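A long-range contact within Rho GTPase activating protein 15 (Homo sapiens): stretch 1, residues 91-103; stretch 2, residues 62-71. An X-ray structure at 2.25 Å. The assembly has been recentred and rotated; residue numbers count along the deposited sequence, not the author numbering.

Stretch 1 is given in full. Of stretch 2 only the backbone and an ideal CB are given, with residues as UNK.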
# COMPACT_ATOMS: atom_id res chain seq x y z
N VAL A 91 1.44 7.91 -12.10
CA VAL A 91 2.62 7.05 -12.11
C VAL A 91 3.12 6.78 -10.67
O VAL A 91 3.54 5.67 -10.33
CB VAL A 91 3.79 7.63 -13.01
CG1 VAL A 91 5.12 6.87 -12.79
CG2 VAL A 91 3.40 7.64 -14.48
N VAL A 92 3.01 7.79 -9.81
CA VAL A 92 3.43 7.70 -8.39
C VAL A 92 2.47 6.80 -7.63
O VAL A 92 2.89 5.88 -6.90
CB VAL A 92 3.56 9.10 -7.75
CG1 VAL A 92 3.80 9.03 -6.24
CG2 VAL A 92 4.66 9.89 -8.46
N THR A 93 1.17 7.05 -7.78
CA THR A 93 0.19 6.22 -7.12
C THR A 93 0.31 4.78 -7.59
O THR A 93 0.22 3.88 -6.79
CB THR A 93 -1.25 6.65 -7.36
OG1 THR A 93 -1.50 6.58 -8.76
CG2 THR A 93 -1.54 8.07 -6.79
N GLY A 94 0.48 4.58 -8.91
CA GLY A 94 0.66 3.25 -9.48
C GLY A 94 1.88 2.51 -8.95
O GLY A 94 1.83 1.33 -8.70
N ALA A 95 2.97 3.23 -8.76
CA ALA A 95 4.20 2.65 -8.27
C ALA A 95 4.07 2.31 -6.79
O ALA A 95 4.54 1.26 -6.35
CB ALA A 95 5.42 3.63 -8.55
N LEU A 96 3.39 3.16 -6.02
CA LEU A 96 3.11 2.85 -4.62
C LEU A 96 2.30 1.56 -4.52
O LEU A 96 2.68 0.65 -3.79
CB LEU A 96 2.32 3.97 -3.93
CG LEU A 96 2.24 3.86 -2.40
CD1 LEU A 96 3.66 3.68 -1.86
CD2 LEU A 96 1.53 5.13 -1.75
N LYS A 97 1.22 1.45 -5.29
CA LYS A 97 0.38 0.27 -5.25
C LYS A 97 1.13 -0.98 -5.69
O LYS A 97 0.94 -2.05 -5.12
CB LYS A 97 -0.87 0.46 -6.11
CG LYS A 97 -1.91 1.44 -5.52
CD LYS A 97 -3.16 1.47 -6.39
CE LYS A 97 -2.92 2.04 -7.79
NZ LYS A 97 -4.19 2.09 -8.54
N MET A 98 1.94 -0.83 -6.73
CA MET A 98 2.79 -1.92 -7.23
C MET A 98 3.76 -2.42 -6.16
O MET A 98 4.03 -3.62 -6.09
CB MET A 98 3.60 -1.47 -8.47
CG MET A 98 4.47 -2.55 -9.04
SD MET A 98 5.33 -2.15 -10.57
CE MET A 98 3.95 -2.34 -11.72
N PHE A 99 4.29 -1.51 -5.35
CA PHE A 99 5.15 -1.86 -4.22
C PHE A 99 4.40 -2.77 -3.28
O PHE A 99 4.88 -3.85 -2.94
CB PHE A 99 5.67 -0.60 -3.50
CG PHE A 99 6.44 -0.90 -2.23
CD1 PHE A 99 7.79 -1.28 -2.29
CD2 PHE A 99 5.82 -0.82 -0.99
CE1 PHE A 99 8.47 -1.56 -1.16
CE2 PHE A 99 6.51 -1.13 0.18
CZ PHE A 99 7.82 -1.47 0.11
N PHE A 100 3.20 -2.37 -2.88
CA PHE A 100 2.42 -3.19 -1.97
C PHE A 100 1.98 -4.53 -2.57
O PHE A 100 1.96 -5.57 -1.88
CB PHE A 100 1.23 -2.42 -1.45
CG PHE A 100 1.60 -1.38 -0.43
CD1 PHE A 100 1.56 -0.03 -0.75
CD2 PHE A 100 2.02 -1.77 0.83
CE1 PHE A 100 1.93 0.92 0.19
CE2 PHE A 100 2.36 -0.84 1.78
CZ PHE A 100 2.32 0.51 1.46
N ARG A 101 1.68 -4.53 -3.88
CA ARG A 101 1.30 -5.75 -4.58
C ARG A 101 2.48 -6.72 -4.73
O ARG A 101 2.26 -7.91 -4.78
CB ARG A 101 0.69 -5.46 -5.98
CG ARG A 101 -0.77 -4.98 -5.94
CD ARG A 101 -1.21 -4.27 -7.25
NE ARG A 101 -2.47 -3.53 -7.05
CZ ARG A 101 -2.91 -2.51 -7.79
NH1 ARG A 101 -2.23 -2.05 -8.84
NH2 ARG A 101 -4.06 -1.93 -7.49
N GLU A 102 3.70 -6.19 -4.80
CA GLU A 102 4.89 -7.03 -5.04
C GLU A 102 5.54 -7.52 -3.74
O GLU A 102 6.41 -8.32 -3.81
CB GLU A 102 5.88 -6.29 -5.98
CG GLU A 102 6.82 -7.25 -6.69
CD GLU A 102 7.63 -6.59 -7.77
OE1 GLU A 102 7.23 -5.53 -8.28
OE2 GLU A 102 8.69 -7.16 -8.10
N LEU A 103 5.10 -7.04 -2.58
CA LEU A 103 5.60 -7.55 -1.30
C LEU A 103 5.38 -9.03 -1.33
O LEU A 103 4.36 -9.45 -1.80
CB LEU A 103 4.80 -6.93 -0.16
CG LEU A 103 5.11 -5.46 0.13
CD1 LEU A 103 4.26 -4.93 1.26
CD2 LEU A 103 6.54 -5.33 0.49
N UNK A 62 0.90 5.57 -16.64
CA UNK A 62 1.61 4.85 -17.71
C UNK A 62 2.50 3.75 -17.12
O UNK A 62 3.47 4.06 -16.41
CB UNK A 62 2.45 5.82 -18.54
N UNK A 63 2.17 2.47 -17.39
CA UNK A 63 2.82 1.36 -16.72
C UNK A 63 4.30 1.28 -17.11
O UNK A 63 5.16 0.99 -16.28
CB UNK A 63 2.11 0.05 -17.06
N UNK A 64 4.59 1.60 -18.37
CA UNK A 64 6.00 1.69 -18.81
C UNK A 64 6.81 2.71 -17.98
O UNK A 64 7.97 2.46 -17.67
CB UNK A 64 6.06 2.08 -20.29
N UNK A 65 6.21 3.84 -17.61
CA UNK A 65 6.87 4.83 -16.75
C UNK A 65 6.94 4.35 -15.31
O UNK A 65 7.93 4.60 -14.64
CB UNK A 65 6.14 6.17 -16.82
N UNK A 66 5.89 3.69 -14.82
CA UNK A 66 5.93 3.05 -13.49
C UNK A 66 7.07 2.04 -13.42
O UNK A 66 7.80 1.99 -12.44
CB UNK A 66 4.60 2.36 -13.18
N UNK A 67 7.21 1.23 -14.47
CA UNK A 67 8.23 0.20 -14.51
C UNK A 67 9.64 0.82 -14.44
O UNK A 67 10.54 0.28 -13.79
CB UNK A 67 8.08 -0.64 -15.78
N UNK A 68 9.83 1.98 -15.09
CA UNK A 68 11.11 2.71 -14.98
C UNK A 68 11.32 3.31 -13.61
O UNK A 68 12.46 3.40 -13.14
CB UNK A 68 11.18 3.82 -16.03
N UNK A 69 10.24 3.78 -12.99
CA UNK A 69 10.29 4.28 -11.60
C UNK A 69 10.76 3.15 -10.67
O UNK A 69 11.69 3.33 -9.87
CB UNK A 69 8.92 4.80 -11.16
N UNK A 70 10.10 2.01 -10.77
CA UNK A 70 10.48 0.80 -10.02
C UNK A 70 11.94 0.42 -10.22
O UNK A 70 12.65 0.08 -9.27
CB UNK A 70 9.59 -0.37 -10.43
N UNK A 71 12.40 0.49 -11.47
CA UNK A 71 13.77 0.11 -11.78
C UNK A 71 14.78 1.02 -11.09
O UNK A 71 15.77 0.57 -10.49
CB UNK A 71 13.99 0.14 -13.29

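Helix 91-102 crosses helix 63-71 at 60°, with the axes 9.1 Å apart at closest approach.

Position 62 precedes the helix, and its CB points sideways, 4.6 Å from Val 91 CG2. The first turn leaves backbone NH groups without partners, so Ser, Thr, Asp or Asn would suit. It is Asn 62. Its OD1 accepts from the N of residue 65 at 2.8 Å, a capping bond.

Position 63 points its CB away, with no atom of stretch 1 within 5.5 Å. A short side chain would miss stretch 1; a long apolar one could bend back to Met 98. It is Leu 63, whose CD1 lies 3.5 Å from Met 98 CE.

Position 64 is out of reach, and many residues would fit. It is Ala 64.

Position 65 has its CB close to Val 91 CG2. A small or branched side chain would suit, apolar or with a hydroxyl. It is Thr 65, with CB 3.9 Å from Val 91 CG2.

Position 66 lies closest to stretch 1 in backbone register, its CA facing that of Val 91. Its CB points sideways, near Val 91 O, Ala 95 N and Met 98 CE. Gly 94 leaves room here, and an apolar side chain such as Val, Leu, Ile or Met is expected. It is Ile 66, a knob among Val 91, Gly 94, Ala 95 and Met 98. Its CD1 is 3.8 Å from Gly 94 CA; an ideal CB on Gly 94 would lie 2.4 Å from that CD1, a clash.

Position 67 points its CB away, so polar residues would do. It is Gln 67. Its end comes nearer, with OE1 4.1 Å from Met 98 SD.

Position 68 is out of reach and tolerates most residues. It is Lys 68.

The CB of position 69 points toward stretch 1 and lies 4.5 Å from Ala 95 CB. Small apolar groups leave room for Leu, Ile or Met. It is Leu 69. Its CD1 packs 3.4 Å from Ala 95 CB and 3.9 Å from Val 91 CG1.

The CB of position 70 also points toward stretch 1 and lies 4.6 Å from Met 98 SD, with the Glu 102 carboxylate farther along. Lys or Arg could cover the sulfur and meet the charge. It is Arg 70. Its CD lies 3.7 Å from Met 98 SD. In a two-pronged salt bridge, NE donates to Glu 102 OE1 at 3.1 Å, and NH2 to Glu 102 OE2 at 2.8 Å.

Position 71 is out of reach. It is Phe 71.

Stretch 2 62-71: NLATIQKLRF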
# COMPACT_ATOMS: atom_id res chain seq x y z
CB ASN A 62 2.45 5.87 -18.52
CG ASN A 62 3.21 5.24 -19.67
OD1 ASN A 62 4.21 4.52 -19.49
ND2 ASN A 62 2.76 5.51 -20.87
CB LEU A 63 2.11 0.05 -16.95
CG LEU A 63 2.58 -1.15 -16.12
CD1 LEU A 63 2.60 -0.86 -14.62
CD2 LEU A 63 1.65 -2.31 -16.41
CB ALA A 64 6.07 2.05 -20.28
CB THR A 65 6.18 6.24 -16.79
OG1 THR A 65 5.97 6.61 -18.16
CG2 THR A 65 7.06 7.29 -16.13
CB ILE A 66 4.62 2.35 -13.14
CG1 ILE A 66 3.51 3.41 -12.98
CG2 ILE A 66 4.81 1.49 -11.88
CD1 ILE A 66 2.08 2.86 -13.00
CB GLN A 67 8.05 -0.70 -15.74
CG GLN A 67 6.81 -1.63 -15.65
CD GLN A 67 6.96 -2.82 -14.65
OE1 GLN A 67 7.79 -2.77 -13.76
NE2 GLN A 67 6.17 -3.87 -14.82
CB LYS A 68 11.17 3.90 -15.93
CG LYS A 68 11.21 3.58 -17.38
CD LYS A 68 11.11 4.82 -18.22
CE LYS A 68 11.42 4.51 -19.67
NZ LYS A 68 10.98 5.65 -20.52
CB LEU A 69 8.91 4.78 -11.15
CG LEU A 69 8.86 5.87 -10.07
CD1 LEU A 69 7.39 6.23 -9.67
CD2 LEU A 69 9.69 5.56 -8.84
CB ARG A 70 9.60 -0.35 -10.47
CG ARG A 70 9.96 -1.71 -9.93
CD ARG A 70 8.99 -2.67 -10.48
NE ARG A 70 9.21 -4.03 -10.05
CZ ARG A 70 10.18 -4.81 -10.53
NH1 ARG A 70 11.01 -4.36 -11.44
NH2 ARG A 70 10.30 -6.05 -10.10
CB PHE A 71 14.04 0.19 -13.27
CG PHE A 71 15.43 -0.23 -13.64
CD1 PHE A 71 15.71 -1.58 -13.90
CD2 PHE A 71 16.47 0.69 -13.70
CE1 PHE A 71 16.99 -2.00 -14.23
CE2 PHE A 71 17.77 0.28 -14.05
CZ PHE A 71 18.03 -1.07 -14.31
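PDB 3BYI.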